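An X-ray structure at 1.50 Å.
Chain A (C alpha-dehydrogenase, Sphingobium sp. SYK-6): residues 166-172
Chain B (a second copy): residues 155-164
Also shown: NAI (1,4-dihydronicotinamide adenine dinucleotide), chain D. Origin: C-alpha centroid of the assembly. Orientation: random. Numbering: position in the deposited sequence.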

# COMPACT_ATOMS: atom_id res chain seq x y z
N ILE A 166 -6.66 -3.12 2.83
CA ILE A 166 -8.06 -2.77 2.89
C ILE A 166 -8.55 -2.35 1.49
O ILE A 166 -9.56 -2.84 0.99
CB ILE A 166 -8.31 -1.64 3.91
CG1 ILE A 166 -7.97 -2.12 5.34
CG2 ILE A 166 -9.74 -1.15 3.80
CD1 ILE A 166 -7.93 -1.00 6.37
N THR A 167 -7.81 -1.44 0.85
CA THR A 167 -8.20 -0.95 -0.48
C THR A 167 -8.14 -2.08 -1.52
O THR A 167 -9.01 -2.18 -2.37
CB THR A 167 -7.29 0.21 -0.87
OG1 THR A 167 -7.48 1.26 0.09
CG2 THR A 167 -7.62 0.74 -2.28
N LEU A 168 -7.10 -2.90 -1.45
CA LEU A 168 -6.99 -4.06 -2.33
C LEU A 168 -8.27 -4.87 -2.29
O LEU A 168 -8.83 -5.27 -3.32
CB LEU A 168 -5.79 -4.90 -1.89
CG LEU A 168 -5.65 -6.29 -2.52
CD1 LEU A 168 -5.35 -6.15 -4.01
CD2 LEU A 168 -4.59 -7.10 -1.82
N THR A 169 -8.74 -5.15 -1.08
CA THR A 169 -9.89 -6.02 -0.90
C THR A 169 -11.14 -5.37 -1.48
O THR A 169 -11.94 -6.00 -2.17
CB THR A 169 -10.11 -6.37 0.57
OG1 THR A 169 -8.90 -6.88 1.13
CG2 THR A 169 -11.20 -7.41 0.70
N GLU A 170 -11.31 -4.08 -1.23
CA GLU A 170 -12.45 -3.36 -1.77
C GLU A 170 -12.45 -3.40 -3.31
O GLU A 170 -13.49 -3.62 -3.96
CB GLU A 170 -12.39 -1.89 -1.35
CG GLU A 170 -12.56 -1.65 0.12
CD GLU A 170 -12.25 -0.20 0.53
OE1 GLU A 170 -11.64 0.54 -0.28
OE2 GLU A 170 -12.64 0.19 1.65
N THR A 171 -11.29 -3.19 -3.90
CA THR A 171 -11.23 -3.05 -5.34
C THR A 171 -11.43 -4.37 -6.06
O THR A 171 -12.00 -4.38 -7.16
CB THR A 171 -9.91 -2.40 -5.79
OG1 THR A 171 -8.79 -3.26 -5.52
CG2 THR A 171 -9.75 -1.05 -5.11
N ILE A 172 -10.98 -5.48 -5.49
CA ILE A 172 -11.13 -6.76 -6.18
C ILE A 172 -12.55 -7.31 -6.12
O ILE A 172 -12.87 -8.25 -6.84
CB ILE A 172 -10.16 -7.86 -5.67
CG1 ILE A 172 -10.48 -8.25 -4.24
CG2 ILE A 172 -8.70 -7.40 -5.83
CD1 ILE A 172 -9.62 -9.39 -3.70
N MET B 155 -9.19 -0.68 -11.58
CA MET B 155 -8.25 0.28 -11.00
C MET B 155 -7.58 -0.26 -9.72
O MET B 155 -7.06 0.51 -8.91
CB MET B 155 -8.94 1.66 -10.67
CG MET B 155 -9.62 2.47 -11.82
SD MET B 155 -8.78 2.49 -13.36
CE MET B 155 -10.08 2.04 -14.50
N ALA B 156 -7.53 -1.58 -9.55
CA ALA B 156 -7.02 -2.16 -8.31
C ALA B 156 -5.59 -1.76 -7.99
O ALA B 156 -5.28 -1.40 -6.84
CB ALA B 156 -7.11 -3.68 -8.33
N ILE B 157 -4.70 -1.85 -8.96
CA ILE B 157 -3.28 -1.63 -8.70
C ILE B 157 -3.03 -0.17 -8.34
O ILE B 157 -2.29 0.15 -7.41
CB ILE B 157 -2.40 -2.07 -9.90
CG1 ILE B 157 -2.64 -3.54 -10.21
CG2 ILE B 157 -0.96 -1.79 -9.60
CD1 ILE B 157 -1.91 -4.07 -11.43
N TYR B 158 -3.68 0.71 -9.07
CA TYR B 158 -3.59 2.14 -8.81
C TYR B 158 -4.14 2.49 -7.43
O TYR B 158 -3.48 3.17 -6.65
CB TYR B 158 -4.38 2.87 -9.86
CG TYR B 158 -4.17 4.36 -9.89
CD1 TYR B 158 -2.98 4.90 -10.37
CD2 TYR B 158 -5.14 5.21 -9.44
CE1 TYR B 158 -2.78 6.27 -10.43
CE2 TYR B 158 -4.96 6.59 -9.50
CZ TYR B 158 -3.77 7.10 -9.98
OH TYR B 158 -3.59 8.48 -10.03
N ALA B 159 -5.36 2.08 -7.15
CA ALA B 159 -6.00 2.45 -5.89
C ALA B 159 -5.24 1.91 -4.69
O ALA B 159 -5.07 2.61 -3.68
CB ALA B 159 -7.43 1.97 -5.88
N THR B 160 -4.75 0.68 -4.79
CA THR B 160 -4.03 0.06 -3.69
C THR B 160 -2.78 0.86 -3.33
O THR B 160 -2.54 1.16 -2.16
CB THR B 160 -3.68 -1.41 -4.06
OG1 THR B 160 -4.90 -2.17 -4.23
CG2 THR B 160 -2.84 -2.09 -3.01
N ALA B 161 -2.01 1.25 -4.34
CA ALA B 161 -0.80 2.03 -4.10
C ALA B 161 -1.14 3.42 -3.56
O ALA B 161 -0.50 3.90 -2.65
CB ALA B 161 0.04 2.16 -5.36
N LYS B 162 -2.19 4.04 -4.10
CA LYS B 162 -2.47 5.42 -3.72
C LYS B 162 -3.02 5.49 -2.29
O LYS B 162 -2.74 6.43 -1.55
CB LYS B 162 -3.45 6.06 -4.71
CG LYS B 162 -2.86 6.32 -6.11
CD LYS B 162 -1.66 7.21 -6.06
CE LYS B 162 -1.26 7.69 -7.45
NZ LYS B 162 -0.19 8.71 -7.35
N ALA B 163 -3.78 4.47 -1.87
CA ALA B 163 -4.25 4.42 -0.48
C ALA B 163 -3.04 4.31 0.45
O ALA B 163 -2.99 4.95 1.52
CB ALA B 163 -5.18 3.23 -0.26
N ALA B 164 -2.05 3.52 0.06
CA ALA B 164 -0.82 3.36 0.85
C ALA B 164 -0.07 4.69 0.98
O ALA B 164 0.50 4.98 2.02
CB ALA B 164 0.07 2.28 0.25
PA NAI D . 1.95 13.26 -16.13
O1A NAI D . 2.27 12.03 -16.90
O2A NAI D . 1.58 14.48 -16.94
O5B NAI D . 3.19 13.67 -15.22
C5B NAI D . 3.91 12.66 -14.59
C4B NAI D . 5.35 12.80 -14.90
O4B NAI D . 6.00 11.77 -14.07
C3B NAI D . 5.67 12.53 -16.31
O3B NAI D . 6.50 13.56 -16.85
C2B NAI D . 6.32 11.22 -16.29
O2B NAI D . 7.27 11.06 -17.35
C1B NAI D . 6.92 11.11 -14.96
N9A NAI D . 7.17 9.76 -14.53
C8A NAI D . 6.38 8.66 -14.69
N7A NAI D . 6.99 7.58 -14.17
C5A NAI D . 8.21 7.97 -13.70
C6A NAI D . 9.26 7.32 -13.09
N6A NAI D . 9.19 5.93 -12.90
N1A NAI D . 10.35 8.03 -12.71
C2A NAI D . 10.43 9.36 -12.93
N3A NAI D . 9.44 10.04 -13.53
C4A NAI D . 8.32 9.36 -13.91
O3 NAI D . 0.76 12.88 -15.19
PN NAI D . 0.17 13.61 -13.87
O1N NAI D . 0.68 15.03 -13.68
O2N NAI D . -1.35 13.45 -13.96
O5D NAI D . 0.71 12.66 -12.70
C5D NAI D . 1.26 13.20 -11.50
C4D NAI D . 0.75 12.46 -10.31
O4D NAI D . -0.66 12.82 -10.15
C3D NAI D . 0.77 11.00 -10.41
O3D NAI D . 1.24 10.42 -9.17
C2D NAI D . -0.62 10.60 -10.65
O2D NAI D . -0.88 9.26 -10.21
C1D NAI D . -1.37 11.55 -9.88
N1N NAI D . -2.74 11.79 -10.18
C2N NAI D . -3.13 12.37 -11.36
C3N NAI D . -4.46 12.60 -11.60
C7N NAI D . -4.85 13.25 -12.90
O7N NAI D . -4.01 13.79 -13.69
N7N NAI D . -6.27 13.28 -13.19
C4N NAI D . -5.43 12.27 -10.67
C5N NAI D . -5.02 11.72 -9.46
C6N NAI D . -3.70 11.48 -9.23

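Three threonines and three alanines line this helix-helix contact, yet no hydrogen bond crosses it. The two threonine hydroxyls that come nearest each other, OG1 of T171(A) and OG1 of T160(B), lie 4.2 Å apart, too far to bond, and each turns back to its own helix. OG1 of T171(A) donates to the carbonyl O of L168(A) at 3.0 Å, and OG1 of T160(B) donates to the carbonyl O of A156(B) at 2.7 Å. With their protons committed to the backbone, these polar side chains can sit in a buried contact and serve chiefly as packing surfaces.

The two helices, from two copies of the same protein, run nearly antiparallel, with 156° between their N-to-C directions, and their axes approach to 8.3 Å. Such a close approach is possible because the facing side chains are small. The backbones come correspondingly near: CA of T171(A) is 5.2 Å from CA of A156(B), and CA of L168(A) is 5.3 Å from CA of T160(B). The antiparallel register is plain from these pairs, since a later residue in chain A faces an earlier one in chain B.

T167(A) is the residue most covered by the opposing stretch. Its CG2 packs 3.5 Å from the carbonyl O of A159(B) and 3.8 Å from that residue's CB, while its OG1 comes within 3.0 Å of CB of A163(B), a tight contact between a hydroxyl oxygen and a methyl group. One turn along, T171(A) also points toward chain B. Its OG1 lies 3.3 Å from CB of A156(B) and its CG2 3.9 Å from CB of A159(B), so the A159(B) methyl meets the methyl groups of both threonines. Between these two positions in sequence, L168(A) presents its flank: OG1 of T160(B) rests 3.4 Å from CA of L168(A) and 3.7 Å from its CB. The whole contact buries 293 Å², counting both sides, and is held by van der Waals packing.

The chain B helix also meets the cofactor, through residues that do not touch the chain A stretch. OH of Y158(B) hydrogen-bonds to O2D of NAI at 2.8 Å, and NZ of K162(B) donates to both ribose hydroxyls, at 3.0 Å to O2D and 2.9 Å to O3D. Y158(B) and K162(B) are four residues apart, one helical turn, which lets both reach the same ribose, as befits a dehydrogenase that binds a nicotinamide dinucleotide.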